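Local coordinates for protein spydx (Streptococcus pyogenes, PDB 2J43) that binds alpha-glucans such as host lung glycogen through two family 41 carbohydrate-binding modules, the part present here of a cell-wall pullulanase that probably hydrolyses alpha-1,6-glucosidic linkages, at residues V202-D206 against N214-I218; V25-V29 against R64-S68; T132-K137 against V161-E165; D126-V130 against L175-K179. All blocks are in the same frame, centred on the assembly; numbering follows the deposited sequence. Where two conformers were deposited one is given.

Contact 1 of 4, residues V202-D206 against N214-I218; sequences VFVKD and NPYYI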
loop_
_atom_site.group_PDB
_atom_site.type_symbol
_atom_site.label_atom_id
_atom_site.label_comp_id
_atom_site.label_asym_id
_atom_site.label_seq_id
_atom_site.Cartn_x
_atom_site.Cartn_y
_atom_site.Cartn_z
ATOM N N VAL A 202 5.433 1.771 -5.830
ATOM C CA VAL A 202 4.826 1.474 -7.092
ATOM C C VAL A 202 4.918 0.002 -7.420
ATOM O O VAL A 202 5.669 -0.780 -6.800
ATOM C CB VAL A 202 5.380 2.356 -8.233
ATOM C CG1 VAL A 202 5.146 3.848 -7.944
ATOM C CG2 VAL A 202 6.838 2.072 -8.485
ATOM N N PHE A 203 4.132 -0.407 -8.410
ATOM C CA PHE A 203 3.896 -1.795 -8.681
ATOM C C PHE A 203 3.891 -2.000 -10.169
ATOM O O PHE A 203 3.159 -1.321 -10.901
ATOM C CB PHE A 203 2.555 -2.242 -8.078
ATOM C CG PHE A 203 2.465 -1.940 -6.622
ATOM C CD1 PHE A 203 2.749 -2.896 -5.693
ATOM C CD2 PHE A 203 2.172 -0.667 -6.188
ATOM C CE1 PHE A 203 2.756 -2.559 -4.317
ATOM C CE2 PHE A 203 2.150 -0.344 -4.844
ATOM C CZ PHE A 203 2.450 -1.304 -3.912
ATOM N N VAL A 204 4.769 -2.885 -10.631
ATOM C CA VAL A 204 4.816 -3.326 -12.033
ATOM C C VAL A 204 4.810 -4.825 -12.114
ATOM O O VAL A 204 5.099 -5.522 -11.132
ATOM C CB VAL A 204 6.041 -2.741 -12.827
ATOM C CG1 VAL A 204 5.838 -1.236 -13.116
ATOM C CG2 VAL A 204 7.298 -2.996 -12.112
ATOM N N LYS A 205 4.371 -5.369 -13.253
ATOM C CA LYS A 205 4.260 -6.796 -13.388
ATOM C C LYS A 205 4.524 -7.316 -14.811
ATOM O O LYS A 205 4.281 -6.583 -15.768
ATOM C CB LYS A 205 2.839 -7.256 -12.999
ATOM C CG LYS A 205 1.701 -6.580 -13.748
ATOM C CD LYS A 205 0.340 -7.213 -13.310
ATOM C CE LYS A 205 -0.842 -6.568 -13.967
ATOM N NZ LYS A 205 -0.949 -6.824 -15.454
ATOM N N ASP A 206 5.035 -8.542 -14.892
ATOM C CA ASP A 206 5.132 -9.292 -16.136
ATOM C C ASP A 206 5.766 -8.441 -17.255
ATOM O O ASP A 206 6.879 -7.901 -17.062
ATOM C CB ASP A 206 3.714 -9.838 -16.472
ATOM C CG ASP A 206 3.144 -10.678 -15.345
ATOM O OD1 ASP A 206 3.803 -11.645 -14.940
ATOM O OD2 ASP A 206 2.073 -10.431 -14.816
ATOM N N ASN A 214 -0.759 1.049 -6.860
ATOM C CA ASN A 214 -1.391 0.128 -5.919
ATOM C C ASN A 214 -1.186 -1.305 -6.294
ATOM O O ASN A 214 -0.995 -1.620 -7.476
ATOM C CB ASN A 214 -2.911 0.436 -5.860
ATOM C CG ASN A 214 -3.607 0.209 -7.196
ATOM O OD1 ASN A 214 -3.704 1.143 -8.032
ATOM N ND2 ASN A 214 -4.030 -0.986 -7.437
ATOM N N PRO A 215 -1.219 -2.209 -5.316
ATOM C CA PRO A 215 -0.938 -3.609 -5.576
ATOM C C PRO A 215 -2.051 -4.409 -6.222
ATOM O O PRO A 215 -1.856 -5.597 -6.453
ATOM C CB PRO A 215 -0.646 -4.162 -4.168
ATOM C CG PRO A 215 -1.440 -3.328 -3.298
ATOM C CD PRO A 215 -1.426 -1.941 -3.877
ATOM N N TYR A 216 -3.165 -3.751 -6.544
ATOM C CA TYR A 216 -4.277 -4.371 -7.249
ATOM C C TYR A 216 -4.154 -4.171 -8.744
ATOM O O TYR A 216 -4.980 -4.691 -9.506
ATOM C CB TYR A 216 -5.613 -3.837 -6.702
ATOM C CG TYR A 216 -5.677 -4.090 -5.237
ATOM C CD1 TYR A 216 -5.962 -5.335 -4.735
ATOM C CD2 TYR A 216 -5.351 -3.084 -4.321
ATOM C CE1 TYR A 216 -5.982 -5.594 -3.382
ATOM C CE2 TYR A 216 -5.351 -3.348 -2.957
ATOM C CZ TYR A 216 -5.635 -4.605 -2.492
ATOM O OH TYR A 216 -5.609 -4.917 -1.143
ATOM N N TYR A 217 -3.143 -3.419 -9.181
ATOM C CA TYR A 217 -2.919 -3.118 -10.615
ATOM C C TYR A 217 -4.176 -2.464 -11.228
ATOM O O TYR A 217 -4.580 -2.800 -12.327
ATOM C CB TYR A 217 -2.436 -4.352 -11.418
ATOM C CG TYR A 217 -1.280 -5.052 -10.718
ATOM C CD1 TYR A 217 -0.016 -4.514 -10.761
ATOM C CD2 TYR A 217 -1.466 -6.248 -10.024
ATOM C CE1 TYR A 217 1.049 -5.148 -10.112
ATOM C CE2 TYR A 217 -0.425 -6.892 -9.404
ATOM C CZ TYR A 217 0.832 -6.292 -9.419
ATOM O OH TYR A 217 1.864 -6.902 -8.755
ATOM N N ILE A 218 -4.738 -1.505 -10.503
ATOM C CA ILE A 218 -5.851 -0.671 -11.006
ATOM C C ILE A 218 -5.348 0.680 -11.459
ATOM O O ILE A 218 -4.744 1.416 -10.704
ATOM C CB ILE A 218 -6.938 -0.494 -9.916
ATOM C CG1 ILE A 218 -7.367 -1.858 -9.371
ATOM C CG2 ILE A 218 -8.176 0.272 -10.510
ATOM C CD1 ILE A 218 -8.092 -2.815 -10.407
HETATM O O HOH W 1 4.141 -5.539 -8.256
#

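Contact 2 of 4, residues V25-V29 against R64-S68; sequences VWGDV and RQQVS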
loop_
_atom_site.group_PDB
_atom_site.type_symbol
_atom_site.label_atom_id
_atom_site.label_comp_id
_atom_site.label_asym_id
_atom_site.label_seq_id
_atom_site.Cartn_x
_atom_site.Cartn_y
_atom_site.Cartn_z
ATOM N N VAL A 25 -18.434 1.791 12.235
ATOM C CA VAL A 25 -18.312 1.585 10.797
ATOM C C VAL A 25 -19.652 1.640 10.048
ATOM O O VAL A 25 -20.694 1.263 10.578
ATOM C CB VAL A 25 -17.597 0.248 10.476
ATOM C CG1 VAL A 25 -16.196 0.254 11.029
ATOM C CG2 VAL A 25 -18.358 -0.935 11.065
ATOM N N TRP A 26 -19.577 2.126 8.823
ATOM C CA TRP A 26 -20.709 2.124 7.922
ATOM C C TRP A 26 -20.279 1.997 6.484
ATOM O O TRP A 26 -19.098 1.778 6.182
ATOM C CB TRP A 26 -21.575 3.323 8.192
ATOM C CG TRP A 26 -21.004 4.722 7.945
ATOM C CD1 TRP A 26 -21.319 5.528 6.899
ATOM C CD2 TRP A 26 -20.105 5.520 8.784
ATOM N NE1 TRP A 26 -20.684 6.735 7.009
ATOM C CE2 TRP A 26 -19.955 6.780 8.155
ATOM C CE3 TRP A 26 -19.433 5.305 9.985
ATOM C CZ2 TRP A 26 -19.157 7.800 8.674
ATOM C CZ3 TRP A 26 -18.647 6.327 10.492
ATOM C CH2 TRP A 26 -18.511 7.545 9.832
ATOM N N GLY A 27 -21.217 2.111 5.555
ATOM C CA GLY A 27 -20.911 1.810 4.172
ATOM C C GLY A 27 -20.935 0.305 3.936
ATOM O O GLY A 27 -21.756 -0.418 4.487
ATOM N N ASP A 28 -20.007 -0.157 3.111
ATOM C CA ASP A 28 -20.064 -1.523 2.567
ATOM C C ASP A 28 -19.418 -2.534 3.505
ATOM O O ASP A 28 -18.586 -3.332 3.109
ATOM C CB ASP A 28 -19.430 -1.561 1.167
ATOM C CG ASP A 28 -20.194 -0.718 0.177
ATOM O OD1 ASP A 28 -21.442 -0.637 0.283
ATOM O OD2 ASP A 28 -19.621 -0.089 -0.712
ATOM N N VAL A 29 -19.821 -2.488 4.757
ATOM C CA VAL A 29 -19.413 -3.406 5.803
ATOM C C VAL A 29 -20.558 -4.418 6.022
ATOM O O VAL A 29 -21.710 -4.149 5.637
ATOM C CB VAL A 29 -19.025 -2.650 7.115
ATOM C CG1 VAL A 29 -17.837 -1.764 6.882
ATOM C CG2 VAL A 29 -20.146 -1.814 7.668
ATOM N N ARG A 64 -18.735 -4.154 -2.665
ATOM C CA ARG A 64 -17.653 -3.641 -1.831
ATOM C C ARG A 64 -16.908 -2.500 -2.510
ATOM O O ARG A 64 -15.950 -2.720 -3.235
ATOM C CB ARG A 64 -16.712 -4.782 -1.476
ATOM C CG ARG A 64 -17.264 -5.725 -0.493
ATOM C CD ARG A 64 -16.367 -6.905 -0.136
ATOM N NE ARG A 64 -15.956 -7.699 -1.305
ATOM C CZ ARG A 64 -16.753 -8.585 -1.909
ATOM N NH1 ARG A 64 -18.001 -8.782 -1.492
ATOM N NH2 ARG A 64 -16.301 -9.256 -2.969
ATOM N N GLN A 65 -17.372 -1.278 -2.303
ATOM C CA GLN A 65 -16.824 -0.093 -2.942
ATOM C C GLN A 65 -16.266 0.933 -1.974
ATOM O O GLN A 65 -15.291 1.620 -2.293
ATOM C CB GLN A 65 -17.871 0.605 -3.800
ATOM C CG GLN A 65 -18.367 -0.276 -4.957
ATOM C CD GLN A 65 -19.504 0.370 -5.702
ATOM O OE1 GLN A 65 -20.627 0.531 -5.152
ATOM N NE2 GLN A 65 -19.237 0.773 -6.931
ATOM N N GLN A 66 -16.935 1.126 -0.833
ATOM C CA GLN A 66 -16.517 2.177 0.094
ATOM C C GLN A 66 -16.881 1.786 1.523
ATOM O O GLN A 66 -17.984 1.301 1.768
ATOM C CB GLN A 66 -17.211 3.497 -0.230
ATOM C CG GLN A 66 -17.024 4.016 -1.657
ATOM C CD GLN A 66 -17.527 5.428 -1.879
ATOM O OE1 GLN A 66 -17.073 6.370 -1.209
ATOM N NE2 GLN A 66 -18.429 5.591 -2.854
ATOM N N VAL A 67 -15.966 2.066 2.443
ATOM C CA VAL A 67 -16.155 1.849 3.856
ATOM C C VAL A 67 -15.934 3.161 4.554
ATOM O O VAL A 67 -14.975 3.868 4.280
ATOM C CB VAL A 67 -15.129 0.837 4.360
ATOM C CG1 VAL A 67 -15.075 0.754 5.847
ATOM C CG2 VAL A 67 -15.464 -0.562 3.725
ATOM N N SER A 68 -16.807 3.471 5.477
ATOM C CA SER A 68 -16.633 4.627 6.281
ATOM C C SER A 68 -16.462 4.190 7.731
ATOM O O SER A 68 -16.943 3.151 8.169
ATOM C CB SER A 68 -17.824 5.581 6.150
ATOM O OG SER A 68 -17.936 6.057 4.793
#

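Contact 3 of 4, residues T132-K137 against V161-E165; sequences TFKDVK and VPLKE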
loop_
_atom_site.group_PDB
_atom_site.type_symbol
_atom_site.label_atom_id
_atom_site.label_comp_id
_atom_site.label_asym_id
_atom_site.label_seq_id
_atom_site.Cartn_x
_atom_site.Cartn_y
_atom_site.Cartn_z
ATOM N N THR A 132 17.582 2.364 -13.340
ATOM C CA THR A 132 16.966 3.600 -12.840
ATOM C C THR A 132 17.632 4.844 -13.415
ATOM O O THR A 132 18.850 4.878 -13.653
ATOM C CB THR A 132 17.060 3.691 -11.285
ATOM O OG1 THR A 132 18.437 3.728 -10.892
ATOM C CG2 THR A 132 16.508 2.427 -10.624
ATOM N N PHE A 133 16.807 5.866 -13.612
ATOM C CA PHE A 133 17.263 7.139 -14.164
ATOM C C PHE A 133 16.250 8.238 -13.853
ATOM O O PHE A 133 15.220 8.013 -13.184
ATOM C CB PHE A 133 17.527 7.018 -15.684
ATOM C CG PHE A 133 16.344 6.569 -16.518
ATOM C CD1 PHE A 133 15.664 7.478 -17.325
ATOM C CD2 PHE A 133 15.941 5.234 -16.563
ATOM C CE1 PHE A 133 14.634 7.084 -18.141
ATOM C CE2 PHE A 133 14.904 4.846 -17.380
ATOM C CZ PHE A 133 14.258 5.776 -18.183
ATOM N N LYS A 134 16.546 9.422 -14.349
ATOM C CA LYS A 134 15.865 10.641 -13.949
ATOM C C LYS A 134 16.169 10.945 -12.493
ATOM O O LYS A 134 17.310 10.844 -12.088
ATOM C CB LYS A 134 14.386 10.669 -14.370
ATOM C CG LYS A 134 14.184 10.245 -15.800
ATOM C CD LYS A 134 12.740 10.383 -16.261
ATOM C CE LYS A 134 12.508 11.737 -16.904
ATOM N NZ LYS A 134 11.505 11.658 -18.019
ATOM N N ASP A 135 15.186 11.302 -11.673
ATOM C CA ASP A 135 15.494 11.927 -10.386
ATOM C C ASP A 135 15.761 10.949 -9.232
ATOM O O ASP A 135 15.356 11.149 -8.105
ATOM C CB ASP A 135 14.400 12.944 -9.975
ATOM C CG ASP A 135 14.026 13.934 -11.087
ATOM O OD1 ASP A 135 14.849 14.172 -12.004
ATOM O OD2 ASP A 135 12.879 14.478 -11.138
ATOM N N VAL A 136 16.534 9.913 -9.499
ATOM C CA VAL A 136 17.050 9.061 -8.454
ATOM C C VAL A 136 18.405 9.589 -7.986
ATOM O O VAL A 136 19.108 10.252 -8.747
ATOM C CB VAL A 136 17.171 7.566 -8.953
ATOM C CG1 VAL A 136 15.830 7.083 -9.395
ATOM C CG2 VAL A 136 18.118 7.429 -10.113
ATOM N N LYS A 137 18.766 9.267 -6.756
ATOM C CA LYS A 137 20.043 9.703 -6.161
ATOM C C LYS A 137 21.247 9.263 -6.981
ATOM O O LYS A 137 22.153 10.048 -7.291
ATOM C CB LYS A 137 20.173 9.111 -4.751
ATOM C CG LYS A 137 21.190 9.811 -3.835
ATOM C CD LYS A 137 20.912 9.525 -2.337
ATOM C CE LYS A 137 21.586 10.551 -1.421
ATOM N NZ LYS A 137 23.019 10.788 -1.818
ATOM N N VAL A 161 14.662 2.468 -3.693
ATOM C CA VAL A 161 15.476 3.397 -4.467
ATOM C C VAL A 161 15.535 4.798 -3.828
ATOM O O VAL A 161 14.531 5.514 -3.815
ATOM C CB VAL A 161 14.937 3.546 -5.878
ATOM C CG1 VAL A 161 15.860 4.429 -6.742
ATOM C CG2 VAL A 161 14.715 2.169 -6.530
ATOM N N PRO A 162 16.713 5.241 -3.404
ATOM C CA PRO A 162 16.822 6.628 -2.908
ATOM C C PRO A 162 16.603 7.646 -4.009
ATOM O O PRO A 162 17.151 7.468 -5.085
ATOM C CB PRO A 162 18.264 6.728 -2.385
ATOM C CG PRO A 162 18.858 5.369 -2.445
ATOM C CD PRO A 162 18.008 4.537 -3.388
ATOM N N LEU A 163 15.830 8.687 -3.728
ATOM C CA LEU A 163 15.490 9.743 -4.667
ATOM C C LEU A 163 16.374 10.995 -4.389
ATOM O O LEU A 163 16.897 11.167 -3.294
ATOM C CB LEU A 163 14.005 10.131 -4.523
ATOM C CG LEU A 163 12.919 9.046 -4.602
ATOM C CD1 LEU A 163 11.543 9.610 -4.320
ATOM C CD2 LEU A 163 12.933 8.492 -5.987
ATOM N N LYS A 164 16.551 11.821 -5.410
ATOM C CA LYS A 164 17.263 13.076 -5.215
ATOM C C LYS A 164 16.371 14.033 -4.414
ATOM O O LYS A 164 15.137 13.903 -4.412
ATOM C CB LYS A 164 17.691 13.687 -6.556
ATOM C CG LYS A 164 19.167 13.498 -6.862
ATOM C CD LYS A 164 19.584 14.194 -8.170
ATOM C CE LYS A 164 20.306 13.240 -9.140
ATOM N NZ LYS A 164 19.407 12.735 -10.219
ATOM N N GLU A 165 17.019 14.961 -3.691
ATOM C CA GLU A 165 16.340 16.092 -3.040
ATOM C C GLU A 165 15.542 16.751 -4.141
ATOM O O GLU A 165 16.071 16.970 -5.226
ATOM C CB GLU A 165 17.371 17.109 -2.463
ATOM C CG GLU A 165 16.817 18.472 -2.000
ATOM C CD GLU A 165 16.887 19.640 -3.035
ATOM O OE1 GLU A 165 17.830 19.723 -3.896
ATOM O OE2 GLU A 165 15.990 20.537 -2.959
#

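Contact 4 of 4, residues D126-V130 against L175-K179; sequences DNLAV and LDKSK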
loop_
_atom_site.group_PDB
_atom_site.type_symbol
_atom_site.label_atom_id
_atom_site.label_comp_id
_atom_site.label_asym_id
_atom_site.label_seq_id
_atom_site.Cartn_x
_atom_site.Cartn_y
_atom_site.Cartn_z
ATOM N N ASP A 126 15.561 -14.527 -10.214
ATOM C CA ASP A 126 17.009 -14.615 -10.335
ATOM C C ASP A 126 17.468 -13.867 -11.586
ATOM O O ASP A 126 16.917 -14.028 -12.670
ATOM C CB ASP A 126 17.491 -16.062 -10.463
ATOM C CG ASP A 126 17.541 -16.808 -9.139
ATOM O OD1 ASP A 126 17.416 -16.185 -8.061
ATOM O OD2 ASP A 126 17.760 -18.052 -9.132
ATOM N N ASN A 127 18.507 -13.066 -11.387
ATOM C CA ASN A 127 19.180 -12.310 -12.447
ATOM C C ASN A 127 18.322 -11.226 -13.113
ATOM O O ASN A 127 18.673 -10.686 -14.159
ATOM C CB ASN A 127 19.806 -13.231 -13.471
ATOM C CG ASN A 127 20.720 -14.280 -12.843
ATOM O OD1 ASN A 127 20.491 -15.488 -13.026
ATOM N ND2 ASN A 127 21.649 -13.854 -12.042
ATOM N N LEU A 128 17.191 -10.902 -12.512
ATOM C CA LEU A 128 16.431 -9.724 -12.949
ATOM C C LEU A 128 16.985 -8.507 -12.198
ATOM O O LEU A 128 17.434 -8.635 -11.058
ATOM C CB LEU A 128 14.949 -9.919 -12.644
ATOM C CG LEU A 128 14.276 -11.069 -13.382
ATOM C CD1 LEU A 128 12.729 -10.984 -13.162
ATOM C CD2 LEU A 128 14.597 -11.202 -14.848
ATOM N N ALA A 129 16.927 -7.323 -12.802
ATOM C CA ALA A 129 17.459 -6.116 -12.165
ATOM C C ALA A 129 16.633 -4.932 -12.586
ATOM O O ALA A 129 15.925 -4.999 -13.593
ATOM C CB ALA A 129 18.899 -5.875 -12.592
ATOM N N VAL A 130 16.795 -3.842 -11.875
ATOM C CA VAL A 130 16.069 -2.600 -12.165
ATOM C C VAL A 130 17.081 -1.551 -12.611
ATOM O O VAL A 130 17.999 -1.223 -11.880
ATOM C CB VAL A 130 15.295 -2.061 -10.944
ATOM C CG1 VAL A 130 14.406 -0.863 -11.425
ATOM C CG2 VAL A 130 14.472 -3.168 -10.317
ATOM N N LEU A 175 14.979 -5.412 -16.163
ATOM C CA LEU A 175 15.905 -6.134 -17.042
ATOM C C LEU A 175 16.041 -7.587 -16.679
ATOM O O LEU A 175 15.905 -7.968 -15.504
ATOM C CB LEU A 175 17.294 -5.507 -16.951
ATOM C CG LEU A 175 17.399 -3.994 -17.124
ATOM C CD1 LEU A 175 18.885 -3.560 -17.130
ATOM C CD2 LEU A 175 16.658 -3.575 -18.382
ATOM N N ASP A 176 16.292 -8.408 -17.691
ATOM C CA ASP A 176 16.664 -9.781 -17.471
ATOM C C ASP A 176 18.100 -9.987 -17.932
ATOM O O ASP A 176 18.376 -10.075 -19.108
ATOM C CB ASP A 176 15.678 -10.688 -18.207
ATOM C CG ASP A 176 15.953 -12.149 -17.981
ATOM O OD1 ASP A 176 17.029 -12.479 -17.423
ATOM O OD2 ASP A 176 15.130 -13.028 -18.372
ATOM N N LYS A 177 19.014 -10.032 -16.979
ATOM C CA LYS A 177 20.457 -10.112 -17.282
ATOM C C LYS A 177 20.899 -11.475 -17.835
ATOM O O LYS A 177 22.047 -11.590 -18.258
ATOM C CB LYS A 177 21.256 -9.815 -16.053
ATOM C CG LYS A 177 20.975 -8.439 -15.439
ATOM C CD LYS A 177 21.942 -8.046 -14.348
ATOM C CE LYS A 177 22.009 -9.067 -13.217
ATOM N NZ LYS A 177 22.970 -8.702 -12.130
ATOM N N SER A 178 20.020 -12.469 -17.824
ATOM C CA SER A 178 20.322 -13.767 -18.405
ATOM C C SER A 178 20.268 -13.701 -19.933
ATOM O O SER A 178 20.814 -14.570 -20.647
ATOM C CB SER A 178 19.363 -14.816 -17.867
ATOM O OG SER A 178 18.104 -14.736 -18.486
ATOM N N LYS A 179 19.665 -12.635 -20.456
ATOM C CA LYS A 179 19.508 -12.472 -21.891
ATOM C C LYS A 179 20.601 -11.632 -22.525
ATOM O O LYS A 179 21.460 -11.125 -21.845
ATOM C CB LYS A 179 18.149 -11.837 -22.191
ATOM C CG LYS A 179 16.977 -12.545 -21.561
ATOM C CD LYS A 179 16.876 -13.981 -22.071
ATOM C CE LYS A 179 15.471 -14.465 -22.259
ATOM N NZ LYS A 179 14.834 -14.768 -20.985
HETATM O O HOH W 2 16.966 -14.335 -15.373
HETATM O O HOH W 3 22.718 -11.345 -10.642
#

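Contact 1 of 4, residues V202-D206 against N214-I218
The backbone of V202-K205 is extended, on the edge strand 201-205 of the C-terminal module's sheet. N214-I218 has no regular structure. It makes a type I beta turn from N214 to Y217, closed by Y217 N to N214 O at 3.3 Å. The two backbones come nearest at F203 and P215, whose CA atoms lie 6.0 Å apart, and no direct hydrogen bond links them. F203 and K205 point toward the turn, while V202 and V204 point away from it. One face of the F203 ring lies under the start of the turn. P215 CD sits over this face, 4.1 Å from the ring centroid, in a CH-pi contact. F203 CB also meets Y217 CE1 at 3.9 Å. The K205 chain lies across the Y217 ring, with K205 CD 3.6 Å from the ring centroid. K205 NZ rises farther from the face, 5.5 Å from the Y217 centroid, at most a weak cation-pi attraction, and forms a salt bridge with D208. Water 1 bridges V204 O (3.0 Å) and Y217 OH (2.7 Å). Y155 meets F203 edge-to-face, as Y212 does Y217. Y216 and N214 touch M92 and L88 of the N-terminal half. The C-terminal tail thus packs on the edge strand: CH-pi and apolar contacts and a water bridge hold N214-I218 to V202-D206, and just before it Y212 has a backbone hydrogen bond with F203.

Contact 2 of 4, residues V25-V29 against R64-S68
One carboxylate oxygen, D28 OD2, accepts two successive backbone amides: Q65 N and Q66 N, each at 3.0 Å. The aspartate side chain thus continues the backbone pairing where strand 21-27 ends and strand 66-73 begins. D28 also donates its own amide, D28 N to Q66 O at 2.8 Å, and is the centre of an inverse gamma turn. The strands themselves run antiparallel. W26 and S68 form a hydrogen-bonded pair, with W26 N to S68 O and S68 N to W26 O both at 2.9 Å. Next comes the non-hydrogen-bonded pair G27 and V67, whose CA atoms are 4.8 Å apart. G27 has phi/psi of 80/-142°, and a CB there would clash with Q66 O. The W26 ring lies with one face over S68 CB. V29 CG1 packs on V67 CG1 at 3.9 Å, and V67 also touches L59. R64 points away from this contact and hydrogen-bonds the carbonyl of P90. The contact joins the two central strands of a four-stranded antiparallel sheet in the N-terminal module. Its chemistry implies that strand pairing ends here in side-chain-to-backbone hydrogen bonds, with D28 taking the amides of Q65 and Q66 at the start of strand 66-73.

Contact 3 of 4, residues T132-K137 against V161-E165
V161, near the end of strand 156-162, points toward T132-K137. V161 CG1 meets V136 CG1 at 3.8 Å, and T132 CG2 lies 4.4 Å from the same V161 CG1. This is the buried apolar side of the contact, and L147 of strand 147-153 touches both T132 and V161. P162 follows. Its carbonyl takes a backbone hydrogen bond, K137 N to P162 O at 2.9 Å, and P162 CB lies 3.9 Å from K137 CD. L163 forms a single backbone bridge with V136, CA to CA 4.2 Å. Its side chain leads away, to L114 and L196. K164 ties the segments twice. K164 N donates to D135 O at 3.0 Å, and the ammonium, K164 NZ, donates to V136 O at 2.9 Å. K164 has two deposited conformers; this second bond belongs to the one given. D135 OD2 accepts the amides of N168 and E169, and K134 makes a salt bridge with E169. The loop leaving strand 128-134 is therefore held to the end of strand 156-162, although strand 147-153 lies between these strands in the sheet. The chemistry implies a closure at the sheet's end: two backbone bonds and a lysine bond join the two segments beside a buried apolar group of T132, V136 and V161.

Contact 4 of 4, residues D126-V130 against L175-K179
This is an antiparallel pairing of strands 128-134 and 170-176 in the C-terminal module's beta sheet, where strand 170-176 runs out into a type I turn, D176 to K179. Water 2 joins the segments at D126, donating to D126 O at 2.7 Å and to D176 OD1 at 2.8 Å. N127 accepts the first direct bond, K177 N to N127 O at 2.9 Å. Its side chain shares water 3 with K177 NZ. L128 and D176 form a non-hydrogen-bonded pair, and L128 CD2 reaches D176 CG at 3.5 Å. L128 also packs on Y118 and L149. A129 pairs with L175 through two bonds, A129 N to L175 O at 3.0 Å and L175 N to A129 O at 2.8 Å. A129 CB lies 4.1 Å from K177 CD. V130 turns away, to I116 and L149. D176 braces its own turn: D176 OD1 accepts S178 N at 3.0 Å in an Asx turn and S178 OG at 2.7 Å, and D176 OD2 makes a salt bridge with K179 NZ at 3.2 Å.

In the fold
Contact 2 comes first along the chain and lies in the N-terminal module. The other three belong to the C-terminal module and reach the same mixed sheet, with centres about 19 to 20 Å apart. Contact 3 is nested inside the loop closed by contact 4; they share strand 128-134 and adjoin in sequence. Contact 1 follows and touches neither (nearest atoms about 7 to 8 Å apart). Its first segment lies on strand 201-205, an outermost strand. Contact 2 is about 38 Å from contact 3 and 42 Å from contact 4, centre to centre, but only 24 Å from contact 1. The chain thus folds as two beta modules, with the C-terminal tail lying toward the first.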